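Local coordinates for phenylacetic acid degradation protein PaaI (Thermus thermophilus HB8, PDB 1WLU), which is a hot dog-fold thioesterase of phenylacetic acid degradation that probably hydrolyses the thioester bond of acyl-CoA substrates, at the interface of chains A and B and the interface of chains A and C. Coordinates in Å, arbitrary orientation; residue numbers count along the deposited sequence, not the author numbering. Chains: chain A/B/C, phenylacetic acid degradation protein PaaI.

Contact 1: the interface of chains A and B. Residues chain A 3, 5-6, 45, 48-49; chain B 39, 41-42.
The loop of chain B ahead of its helix 40-56 and the first turn of that helix meet the short N-terminal helix 4-8 and the long helix 40-56 of chain A. In the hot dog fold the long helix is the sausage wrapped by the sheet, and in PaaI-type thioesterases, whose His-Gly-Gly (HGG) motif opens this helix, the active site lies between two such subunits. B:His39, the histidine of that motif, fills the junction. Its CG, anti to the backbone N (chi1 -167°), carries the imidazole across the boundary, where NE2 shares a hydrogen bond with A:Ser49 OG at 3.1 Å. The hydroxyl also donates to the carbonyl A:Ala45 O one helical turn back, at 2.8 Å, helping to fix its rotation. A water 2.9 Å from B:His39 NE2 links this nitrogen to the carboxylate oxygen A:Asp3 OD2. Across the ring, ND1 accepts the backbone N-H of B:Gly41 at 2.8 Å, 4° out of the imidazole plane, so the start of the same chain's helix fixes how the ring is turned about its CB-CG bond. A:Phe5 crosses at about a right angle and sets its ring edge, CD2, over one imidazole face, 3.4 Å from B:His39 CG and displaced toward the rim. The A:Asp48 side chain comes toward B:His39 from the opposite direction, its carboxylate plane 72° from the ring and OD2 3.3 Å from CE1. A:Asp48 is probably the catalytic carboxylate of this family.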
# COMPACT_ATOMS: atom_id res chain seq x y z
N ASP A 3 10.61 24.75 2.22
CA ASP A 3 10.78 23.35 2.61
C ASP A 3 12.27 23.04 2.58
O ASP A 3 12.86 22.84 1.52
CB ASP A 3 10.02 22.44 1.64
CG ASP A 3 9.91 21.02 2.16
OD1 ASP A 3 10.96 20.38 2.34
OD2 ASP A 3 8.77 20.56 2.39
N PHE A 5 14.06 20.37 3.28
CA PHE A 5 14.47 19.13 2.63
C PHE A 5 14.38 19.22 1.11
O PHE A 5 15.26 18.73 0.40
CB PHE A 5 13.63 17.96 3.16
CG PHE A 5 14.24 16.60 2.89
CD1 PHE A 5 15.57 16.34 3.21
CD2 PHE A 5 13.46 15.58 2.35
CE1 PHE A 5 16.12 15.07 2.99
CE2 PHE A 5 14.00 14.31 2.12
CZ PHE A 5 15.33 14.06 2.44
N MET A 6 13.32 19.84 0.60
CA MET A 6 13.20 20.00 -0.84
C MET A 6 14.39 20.82 -1.34
O MET A 6 14.99 20.50 -2.36
CB MET A 6 11.90 20.73 -1.20
CG MET A 6 10.65 19.90 -1.05
SD MET A 6 9.18 20.80 -1.55
CE MET A 6 9.41 20.87 -3.31
N ALA A 45 10.93 10.96 -1.91
CA ALA A 45 10.92 12.33 -1.43
C ALA A 45 10.37 13.27 -2.49
O ALA A 45 9.62 14.21 -2.19
CB ALA A 45 12.33 12.76 -1.03
N ASP A 48 6.61 12.56 -2.72
CA ASP A 48 6.00 13.02 -1.48
C ASP A 48 5.91 14.54 -1.44
O ASP A 48 4.95 15.10 -0.89
CB ASP A 48 6.81 12.53 -0.28
CG ASP A 48 6.15 12.84 1.04
OD1 ASP A 48 5.05 12.30 1.29
OD2 ASP A 48 6.71 13.63 1.82
N SER A 49 6.90 15.22 -2.01
CA SER A 49 6.90 16.68 -2.03
C SER A 49 5.76 17.20 -2.90
O SER A 49 5.08 18.16 -2.53
CB SER A 49 8.24 17.20 -2.53
OG SER A 49 9.28 16.87 -1.61
N HIS B 39 10.57 15.64 7.20
CA HIS B 39 9.96 15.41 5.90
C HIS B 39 9.66 13.92 5.73
O HIS B 39 10.45 13.07 6.13
CB HIS B 39 10.92 15.90 4.80
CG HIS B 39 10.31 16.00 3.44
ND1 HIS B 39 9.96 14.90 2.69
CD2 HIS B 39 10.04 17.08 2.67
CE1 HIS B 39 9.51 15.30 1.51
NE2 HIS B 39 9.55 16.62 1.47
N GLY B 41 9.86 12.17 3.28
CA GLY B 41 10.89 11.56 2.47
C GLY B 41 12.11 11.17 3.27
O GLY B 41 12.82 10.23 2.91
N PHE B 42 12.38 11.90 4.35
CA PHE B 42 13.52 11.58 5.19
C PHE B 42 13.21 10.31 5.97
O PHE B 42 14.04 9.40 6.04
CB PHE B 42 13.84 12.71 6.16
CG PHE B 42 14.91 12.36 7.16
CD1 PHE B 42 16.24 12.27 6.77
CD2 PHE B 42 14.57 12.04 8.47
CE1 PHE B 42 17.23 11.88 7.67
CE2 PHE B 42 15.55 11.64 9.38
CZ PHE B 42 16.88 11.56 8.98
O HOH W 1 7.63 18.73 0.77

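Contact 2: the interface of chains A and C. Residues chain A 71, 106, 109; chain C 87, 95, 97.
At the rim of the sheet-to-sheet contact between two hot dog subunits, the loop after strand 61-70 and the start of strand 105-116 of chain A close on C:Val87, in the short break between strands 79-86 and 88-89, and on strand 93-102 of chain C. C:Val87 is the central knob, and its CG1 methyl does the touching. That branch stands anti to the backbone N (chi1 176°), which aims it at chain A. The methyl A:Leu106 CD2 meets C:Val87 CG1 at 3.4 Å, tighter than usual van der Waals packing, the two side chains approaching at a slant. A:Leu109 crosses at about a right angle, its CD2 methyl 4.1 Å from the same C:Val87 CG1. The ring of A:Phe71 supplies another wall, with CE2 4.0 Å from C:Val87 CG1. Farther round that ring, CE1 reaches C:Thr95, lying 3.7 Å from CB and 3.3 Å from the hydroxyl oxygen OG1. The valine and the threonine border neighbouring parts of one phenyl rim, each crossing A:Phe71 nearly perpendicularly, and should limit its swing. This may matter for ligand binding, because A:Phe71 also belongs to the CoA site. C:Arg97 NH1 lies beyond, 4.4 Å from A:Leu109 CD2. In the fold, the patch lies where the loop following strand 61-70 passes beside strand 105-116, so this break and strand 93-102 of chain C pack against a segment that contributes to CoA binding.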
# COMPACT_ATOMS: atom_id res chain seq x y z
N PHE A 71 9.15 1.17 -11.04
CA PHE A 71 9.15 0.46 -12.33
C PHE A 71 10.48 0.45 -13.07
O PHE A 71 10.84 -0.55 -13.69
CB PHE A 71 8.09 1.04 -13.27
CG PHE A 71 6.73 1.17 -12.66
CD1 PHE A 71 6.16 0.11 -11.96
CD2 PHE A 71 6.01 2.35 -12.80
CE1 PHE A 71 4.88 0.23 -11.41
CE2 PHE A 71 4.73 2.47 -12.25
CZ PHE A 71 4.17 1.41 -11.55
N LEU A 106 7.31 6.38 -17.35
CA LEU A 106 6.79 6.31 -15.99
C LEU A 106 7.75 5.46 -15.16
O LEU A 106 7.80 4.24 -15.29
CB LEU A 106 5.39 5.68 -15.97
CG LEU A 106 4.68 5.66 -14.61
CD1 LEU A 106 4.40 7.09 -14.15
CD2 LEU A 106 3.39 4.88 -14.72
N LEU A 109 5.06 5.00 -9.46
CA LEU A 109 3.71 5.47 -9.18
C LEU A 109 3.54 5.56 -7.67
O LEU A 109 3.78 4.60 -6.95
CB LEU A 109 2.67 4.49 -9.74
CG LEU A 109 1.21 4.84 -9.43
CD1 LEU A 109 0.83 6.11 -10.17
CD2 LEU A 109 0.31 3.69 -9.85
N VAL C 87 -0.80 0.13 -15.94
CA VAL C 87 0.07 1.25 -15.61
C VAL C 87 1.51 0.98 -16.03
O VAL C 87 2.21 1.86 -16.52
CB VAL C 87 0.03 1.53 -14.08
CG1 VAL C 87 1.01 2.64 -13.72
CG2 VAL C 87 -1.38 1.92 -13.65
N THR C 95 1.82 -3.71 -13.26
CA THR C 95 1.00 -2.97 -12.31
C THR C 95 -0.24 -2.40 -12.98
O THR C 95 -0.18 -1.93 -14.12
CB THR C 95 1.84 -1.84 -11.67
OG1 THR C 95 2.94 -2.42 -10.96
CG2 THR C 95 0.99 -1.02 -10.70
N ARG C 97 -4.12 -0.13 -12.32
CA ARG C 97 -4.93 0.77 -11.51
C ARG C 97 -6.37 0.36 -11.77
O ARG C 97 -6.77 0.17 -12.92
CB ARG C 97 -4.75 2.23 -11.93
CG ARG C 97 -5.91 3.12 -11.46
CD ARG C 97 -5.65 4.60 -11.62
NE ARG C 97 -5.24 4.97 -12.97
CZ ARG C 97 -3.98 5.19 -13.34
NH1 ARG C 97 -3.00 5.09 -12.45
NH2 ARG C 97 -3.70 5.52 -14.59

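Contact 3: the interface of chains A and C. Residues chain A 67, 69, 97, 109, 111; chain C 67, 69, 97, 109, 111.
A:Thr111 and C:Thr111, on strands 105-116, bury the most surface here and pass each other in opposite directions near the two-fold axis between two hot dog sheets. Their hydroxyls are joined through a shared water, 2.8 Å from OG1 of A:Thr111 and equally far from OG1 of C:Thr111. With OG1 anti to the carbonyl carbon (chi1 -50°), the methyl of A:Thr111 points instead to C:Asp69, CG2 lying 3.6 Å from OD2. To one side, A:Arg97 and C:Arg97 cross at about a right angle, their guanidinium planes 35° apart. Each is bent at chi3 (52°), which brings the guanidinium of one alongside the CD methylene of the other, CD of A:Arg97 3.5 Å from NH1 of C:Arg97. On the other, the extended chains of A:Arg67 and C:Arg67 slide past each other, the two CD methylenes 3.6 Å apart. Each arginine is turned by its own aspartate: A:Arg67 NE donates to the syn lone pair of A:Asp69 OD2 at 2.9 Å, and C:Thr111 O lies over the guanidinium face. An alanine in place of A:Arg67 would remove this packing and would probably leave the A:Asp69 carboxylate without its charge partner and freer to turn. The patch spans strands 61-70, 105-116 and 93-102 on the sheet surface that faces the other subunit.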
# COMPACT_ATOMS: atom_id res chain seq x y z
N ARG A 67 1.89 4.74 -0.81
CA ARG A 67 2.42 3.57 -1.50
C ARG A 67 3.30 4.05 -2.64
O ARG A 67 2.95 4.99 -3.35
CB ARG A 67 1.28 2.71 -2.06
CG ARG A 67 1.74 1.50 -2.87
CD ARG A 67 0.52 0.79 -3.45
NE ARG A 67 0.85 -0.30 -4.36
CZ ARG A 67 0.75 -1.59 -4.07
NH1 ARG A 67 0.34 -1.99 -2.87
NH2 ARG A 67 1.05 -2.50 -5.00
N ASP A 69 5.34 2.48 -5.94
CA ASP A 69 5.61 1.35 -6.82
C ASP A 69 6.70 1.77 -7.79
O ASP A 69 6.55 2.74 -8.53
CB ASP A 69 4.33 0.95 -7.58
CG ASP A 69 3.28 0.36 -6.66
OD1 ASP A 69 3.60 -0.60 -5.93
OD2 ASP A 69 2.12 0.83 -6.69
N ARG A 97 -2.75 10.86 -6.58
CA ARG A 97 -1.93 9.96 -7.39
C ARG A 97 -0.77 10.80 -7.88
O ARG A 97 -0.97 11.91 -8.37
CB ARG A 97 -2.71 9.42 -8.59
CG ARG A 97 -1.77 8.89 -9.69
CD ARG A 97 -2.49 8.11 -10.78
NE ARG A 97 -3.61 8.85 -11.36
CZ ARG A 97 -4.88 8.65 -11.04
NH1 ARG A 97 -5.21 7.73 -10.14
NH2 ARG A 97 -5.83 9.37 -11.63
N LEU A 109 5.06 5.00 -9.46
CA LEU A 109 3.71 5.47 -9.18
C LEU A 109 3.54 5.56 -7.67
O LEU A 109 3.78 4.60 -6.95
CB LEU A 109 2.67 4.49 -9.74
CG LEU A 109 1.21 4.84 -9.43
CD1 LEU A 109 0.83 6.11 -10.17
CD2 LEU A 109 0.31 3.69 -9.85
N THR A 111 0.88 6.63 -4.52
CA THR A 111 -0.52 6.78 -4.16
C THR A 111 -0.53 7.14 -2.68
O THR A 111 -0.00 6.40 -1.86
CB THR A 111 -1.29 5.45 -4.36
OG1 THR A 111 -1.02 4.94 -5.67
CG2 THR A 111 -2.79 5.68 -4.22
N ARG C 67 -3.29 -2.54 -3.05
CA ARG C 67 -3.74 -1.50 -2.14
C ARG C 67 -5.17 -1.13 -2.50
O ARG C 67 -5.50 -1.00 -3.68
CB ARG C 67 -2.85 -0.27 -2.25
CG ARG C 67 -3.28 0.92 -1.38
CD ARG C 67 -2.37 2.10 -1.65
NE ARG C 67 -2.79 3.33 -0.98
CZ ARG C 67 -2.20 3.85 0.09
NH1 ARG C 67 -1.15 3.26 0.64
NH2 ARG C 67 -2.64 4.99 0.60
N ASP C 69 -8.05 1.74 -1.50
CA ASP C 69 -8.38 2.99 -0.81
C ASP C 69 -9.88 3.20 -0.96
O ASP C 69 -10.40 3.28 -2.07
CB ASP C 69 -7.60 4.16 -1.43
CG ASP C 69 -6.11 4.07 -1.14
OD1 ASP C 69 -5.74 3.94 0.04
OD2 ASP C 69 -5.31 4.16 -2.10
N ARG C 97 -4.12 -0.13 -12.32
CA ARG C 97 -4.93 0.77 -11.51
C ARG C 97 -6.37 0.36 -11.77
O ARG C 97 -6.77 0.17 -12.92
CB ARG C 97 -4.75 2.23 -11.93
CG ARG C 97 -5.91 3.12 -11.46
CD ARG C 97 -5.65 4.60 -11.62
NE ARG C 97 -5.24 4.97 -12.97
CZ ARG C 97 -3.98 5.19 -13.34
NH1 ARG C 97 -3.00 5.09 -12.45
NH2 ARG C 97 -3.70 5.52 -14.59
N LEU C 109 -10.29 3.16 -4.93
CA LEU C 109 -9.17 3.07 -5.86
C LEU C 109 -8.31 1.89 -5.45
O LEU C 109 -7.87 1.79 -4.31
CB LEU C 109 -8.33 4.35 -5.83
CG LEU C 109 -7.08 4.33 -6.71
CD1 LEU C 109 -7.49 4.31 -8.18
CD2 LEU C 109 -6.22 5.55 -6.42
N THR C 111 -4.86 -0.42 -6.43
CA THR C 111 -3.57 -0.38 -7.11
C THR C 111 -2.93 -1.73 -6.85
O THR C 111 -2.75 -2.11 -5.70
CB THR C 111 -2.67 0.74 -6.54
OG1 THR C 111 -3.40 1.97 -6.49
CG2 THR C 111 -1.44 0.92 -7.41
O HOH W 2 -2.80 4.37 -7.70

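Contacts 2 and 3 belong to one two-fold interface between chains A and C, their C-alpha centres about 9 Å apart; A:Leu109 and C:Arg97 take part in both, so the axial threonine and arginine region runs directly into the rim around the valine. Contact 1 lies in a separate interface, its C-alpha centre about 22 Å from that of contact 2 and about 19 Å from that of contact 3. In these patches chain A meets chain B through its helices and chain C through its sheet and a neighbouring loop, consistent with a tetramer of two hot dog dimers, as in the deposited four-copy assembly.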